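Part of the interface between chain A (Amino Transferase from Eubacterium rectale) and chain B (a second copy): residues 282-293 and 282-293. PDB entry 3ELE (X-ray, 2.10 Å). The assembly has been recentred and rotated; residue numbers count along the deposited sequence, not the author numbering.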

# COMPACT_ATOMS: atom_id res chain seq x y z
N ALA A 282 -5.90 -2.02 8.19
CA ALA A 282 -6.67 -3.15 7.61
C ALA A 282 -6.30 -3.49 6.15
O ALA A 282 -6.43 -4.65 5.73
CB ALA A 282 -8.15 -2.86 7.67
N LEU A 283 -5.87 -2.47 5.40
CA LEU A 283 -5.48 -2.60 3.99
C LEU A 283 -4.04 -3.06 3.81
O LEU A 283 -3.59 -3.17 2.68
CB LEU A 283 -5.72 -1.27 3.26
CG LEU A 283 -7.20 -0.89 3.07
CD1 LEU A 283 -7.35 0.60 2.82
CD2 LEU A 283 -7.82 -1.67 1.92
N GLY A 284 -3.33 -3.32 4.91
CA GLY A 284 -1.95 -3.78 4.89
C GLY A 284 -0.91 -2.68 4.81
O GLY A 284 0.23 -2.98 4.48
N TYR A 285 -1.29 -1.43 5.10
CA TYR A 285 -0.36 -0.30 5.01
C TYR A 285 0.31 -0.15 6.36
O TYR A 285 -0.36 -0.23 7.39
CB TYR A 285 -1.06 1.03 4.65
CG TYR A 285 -1.99 1.03 3.47
CD1 TYR A 285 -1.77 0.23 2.35
CD2 TYR A 285 -3.07 1.93 3.41
CE1 TYR A 285 -2.64 0.29 1.23
CE2 TYR A 285 -3.93 1.98 2.28
CZ TYR A 285 -3.68 1.13 1.20
OH TYR A 285 -4.45 1.11 0.05
N VAL A 286 1.63 0.05 6.36
CA VAL A 286 2.40 0.24 7.61
C VAL A 286 2.82 1.71 7.72
O VAL A 286 2.68 2.33 8.78
CB VAL A 286 3.56 -0.74 7.71
CG1 VAL A 286 4.41 -0.48 8.96
CG2 VAL A 286 3.02 -2.16 7.71
N CYS A 287 3.36 2.25 6.62
CA CYS A 287 3.64 3.68 6.50
C CYS A 287 3.98 4.02 5.06
O CYS A 287 4.35 3.13 4.29
CB CYS A 287 4.81 4.10 7.40
SG CYS A 287 6.45 3.42 7.00
N ALA A 288 3.86 5.31 4.69
CA ALA A 288 4.26 5.79 3.37
C ALA A 288 5.77 5.65 3.27
O ALA A 288 6.44 5.66 4.32
CB ALA A 288 3.85 7.24 3.16
N PRO A 289 6.32 5.51 2.04
CA PRO A 289 7.77 5.35 1.93
C PRO A 289 8.56 6.49 2.60
O PRO A 289 8.41 7.67 2.25
CB PRO A 289 8.00 5.27 0.42
CG PRO A 289 6.73 4.78 -0.12
CD PRO A 289 5.70 5.47 0.70
N SER A 290 9.39 6.09 3.56
CA SER A 290 10.14 7.00 4.42
C SER A 290 11.02 8.00 3.66
O SER A 290 11.04 9.18 3.99
CB SER A 290 10.96 6.18 5.42
OG SER A 290 11.55 7.01 6.41
N LEU A 291 11.72 7.52 2.62
CA LEU A 291 12.60 8.38 1.78
C LEU A 291 11.78 9.53 1.18
O LEU A 291 12.20 10.70 1.24
CB LEU A 291 13.29 7.57 0.67
CG LEU A 291 14.04 8.32 -0.44
CD1 LEU A 291 15.12 9.13 0.19
CD2 LEU A 291 14.61 7.36 -1.48
N PHE A 292 10.59 9.19 0.67
CA PHE A 292 9.68 10.16 0.03
C PHE A 292 8.99 11.08 1.04
O PHE A 292 8.81 12.25 0.73
CB PHE A 292 8.73 9.48 -0.96
CG PHE A 292 9.47 8.74 -2.05
CD1 PHE A 292 10.27 9.44 -2.96
CD2 PHE A 292 9.42 7.37 -2.16
CE1 PHE A 292 10.99 8.75 -3.95
CE2 PHE A 292 10.13 6.68 -3.15
CZ PHE A 292 10.91 7.36 -4.02
N GLN A 293 8.64 10.58 2.22
CA GLN A 293 8.11 11.46 3.29
C GLN A 293 9.10 12.56 3.65
O GLN A 293 8.72 13.72 3.74
CB GLN A 293 7.77 10.69 4.57
CG GLN A 293 6.60 9.72 4.47
CD GLN A 293 6.13 9.26 5.84
OE1 GLN A 293 5.90 10.09 6.72
NE2 GLN A 293 5.95 7.95 6.02
N ALA B 282 -7.59 -4.52 -5.31
CA ALA B 282 -8.68 -4.28 -4.34
C ALA B 282 -8.19 -3.62 -3.04
O ALA B 282 -8.91 -2.81 -2.44
CB ALA B 282 -9.42 -5.56 -4.03
N LEU B 283 -6.97 -3.96 -2.61
CA LEU B 283 -6.34 -3.33 -1.44
C LEU B 283 -5.79 -1.89 -1.71
O LEU B 283 -5.28 -1.25 -0.79
CB LEU B 283 -5.24 -4.24 -0.85
CG LEU B 283 -5.72 -5.51 -0.15
CD1 LEU B 283 -4.57 -6.48 0.09
CD2 LEU B 283 -6.49 -5.22 1.20
N GLY B 284 -5.96 -1.38 -2.93
CA GLY B 284 -5.56 -0.03 -3.30
C GLY B 284 -4.11 0.10 -3.71
O GLY B 284 -3.58 1.22 -3.70
N TYR B 285 -3.47 -1.02 -4.05
CA TYR B 285 -2.08 -1.01 -4.53
C TYR B 285 -2.10 -0.82 -6.05
O TYR B 285 -3.03 -1.28 -6.73
CB TYR B 285 -1.34 -2.29 -4.17
CG TYR B 285 -1.42 -2.70 -2.70
CD1 TYR B 285 -1.04 -1.83 -1.69
CD2 TYR B 285 -1.82 -3.96 -2.32
CE1 TYR B 285 -1.08 -2.22 -0.33
CE2 TYR B 285 -1.87 -4.36 -0.97
CZ TYR B 285 -1.53 -3.48 0.02
OH TYR B 285 -1.59 -3.87 1.34
N VAL B 286 -1.08 -0.12 -6.55
CA VAL B 286 -0.92 0.21 -7.97
C VAL B 286 0.40 -0.39 -8.46
O VAL B 286 0.44 -1.03 -9.48
CB VAL B 286 -0.97 1.73 -8.19
CG1 VAL B 286 -0.60 2.10 -9.65
CG2 VAL B 286 -2.35 2.26 -7.83
N CYS B 287 1.47 -0.13 -7.72
CA CYS B 287 2.75 -0.75 -7.94
C CYS B 287 3.63 -0.52 -6.72
O CYS B 287 3.35 0.37 -5.91
CB CYS B 287 3.45 -0.20 -9.18
SG CYS B 287 3.81 1.56 -9.19
N ALA B 288 4.65 -1.36 -6.57
CA ALA B 288 5.64 -1.16 -5.52
C ALA B 288 6.48 0.09 -5.94
O ALA B 288 6.59 0.38 -7.16
CB ALA B 288 6.52 -2.41 -5.36
N PRO B 289 7.06 0.83 -4.96
CA PRO B 289 7.86 2.03 -5.28
C PRO B 289 8.95 1.82 -6.37
O PRO B 289 9.90 1.03 -6.19
CB PRO B 289 8.45 2.42 -3.94
CG PRO B 289 7.46 1.96 -2.95
CD PRO B 289 6.99 0.63 -3.50
N SER B 290 8.76 2.53 -7.49
CA SER B 290 9.56 2.42 -8.71
C SER B 290 11.05 2.47 -8.42
O SER B 290 11.75 1.52 -8.75
CB SER B 290 9.16 3.49 -9.73
OG SER B 290 9.86 3.29 -10.94
N LEU B 291 11.50 3.52 -7.73
CA LEU B 291 12.93 3.68 -7.38
C LEU B 291 13.52 2.44 -6.70
O LEU B 291 14.63 2.03 -7.02
CB LEU B 291 13.13 4.89 -6.44
CG LEU B 291 14.57 5.21 -5.98
CD1 LEU B 291 15.46 5.45 -7.18
CD2 LEU B 291 14.57 6.40 -5.04
N PHE B 292 12.78 1.89 -5.74
CA PHE B 292 13.24 0.72 -4.98
C PHE B 292 13.20 -0.58 -5.82
O PHE B 292 14.06 -1.44 -5.65
CB PHE B 292 12.52 0.63 -3.62
CG PHE B 292 12.74 1.86 -2.76
CD1 PHE B 292 14.02 2.26 -2.40
CD2 PHE B 292 11.67 2.64 -2.31
CE1 PHE B 292 14.23 3.40 -1.62
CE2 PHE B 292 11.88 3.78 -1.52
CZ PHE B 292 13.16 4.16 -1.19
N GLN B 293 12.21 -0.72 -6.71
CA GLN B 293 12.16 -1.86 -7.63
C GLN B 293 13.42 -1.84 -8.49
O GLN B 293 14.10 -2.86 -8.61
CB GLN B 293 10.96 -1.81 -8.57
CG GLN B 293 9.59 -2.01 -7.93
CD GLN B 293 8.55 -2.27 -8.99
OE1 GLN B 293 8.77 -3.11 -9.87
NE2 GLN B 293 7.43 -1.55 -8.93

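Symmetric dimers often bring a residue up against its own copy, and this contact is a compact example: along the near-twofold axis, L283(A), Y285(A), P289(A), L291(A) and F292(A) touch L283(B), Y285(B), P289(B), L291(B) and F292(B) respectively. The apolar centre is built from the first turns of two helices. L291(A), L291(B), F292(A) and F292(B) direct their CA-to-CB bonds toward the partner, so their side chains meet without detour. CD2 of L291(A) lies 3.7 Å from CD2 of L291(B), and CD2 of L291(A) also packs 3.5 Å from CZ of F292(B); the reciprocal contact, F292(A) CZ to L291(B) CD2, is slightly looser at 3.9 Å. The rings of F292(A) and F292(B) approach obliquely, their planes at 59° and CE2 of F292(A) 3.8 Å from CE2 of F292(B). P289(A) and P289(B), each at the N-cap position of its helix, extend this apolar surface, with CG of P289(A) 4.1 Å from CG of P289(B).

Next come the tyrosines. CE1 of Y285(A) and CE1 of Y285(B) are only 3.3 Å apart, in rings inclined at 70°. Both side chains, with chi1 in the m well, leave the backbone sideways yet reach across at their ends, which carries each hydroxyl to the polar edge of the contact. There Y285(B) OH donates a weak hydrogen bond to L283(A) O at 2.5 Å, and Y285(A) OH donates its weak counterpart to L283(B) O at 2.6 Å. Beside these carbonyls the leucine side chains also meet, CD2 of L283(A) lying 3.9 Å from CD2 of L283(B).

G284(A) and G284(B) sit beside this exchange. Each is the first residue after a helix, in a Schellman motif with positive phi, a conformation that favours glycine. Neither has a CB to obstruct the incoming phenol: an ideal CB on G284(A) would sit 2.5 Å from Y285(B) OH, a clash.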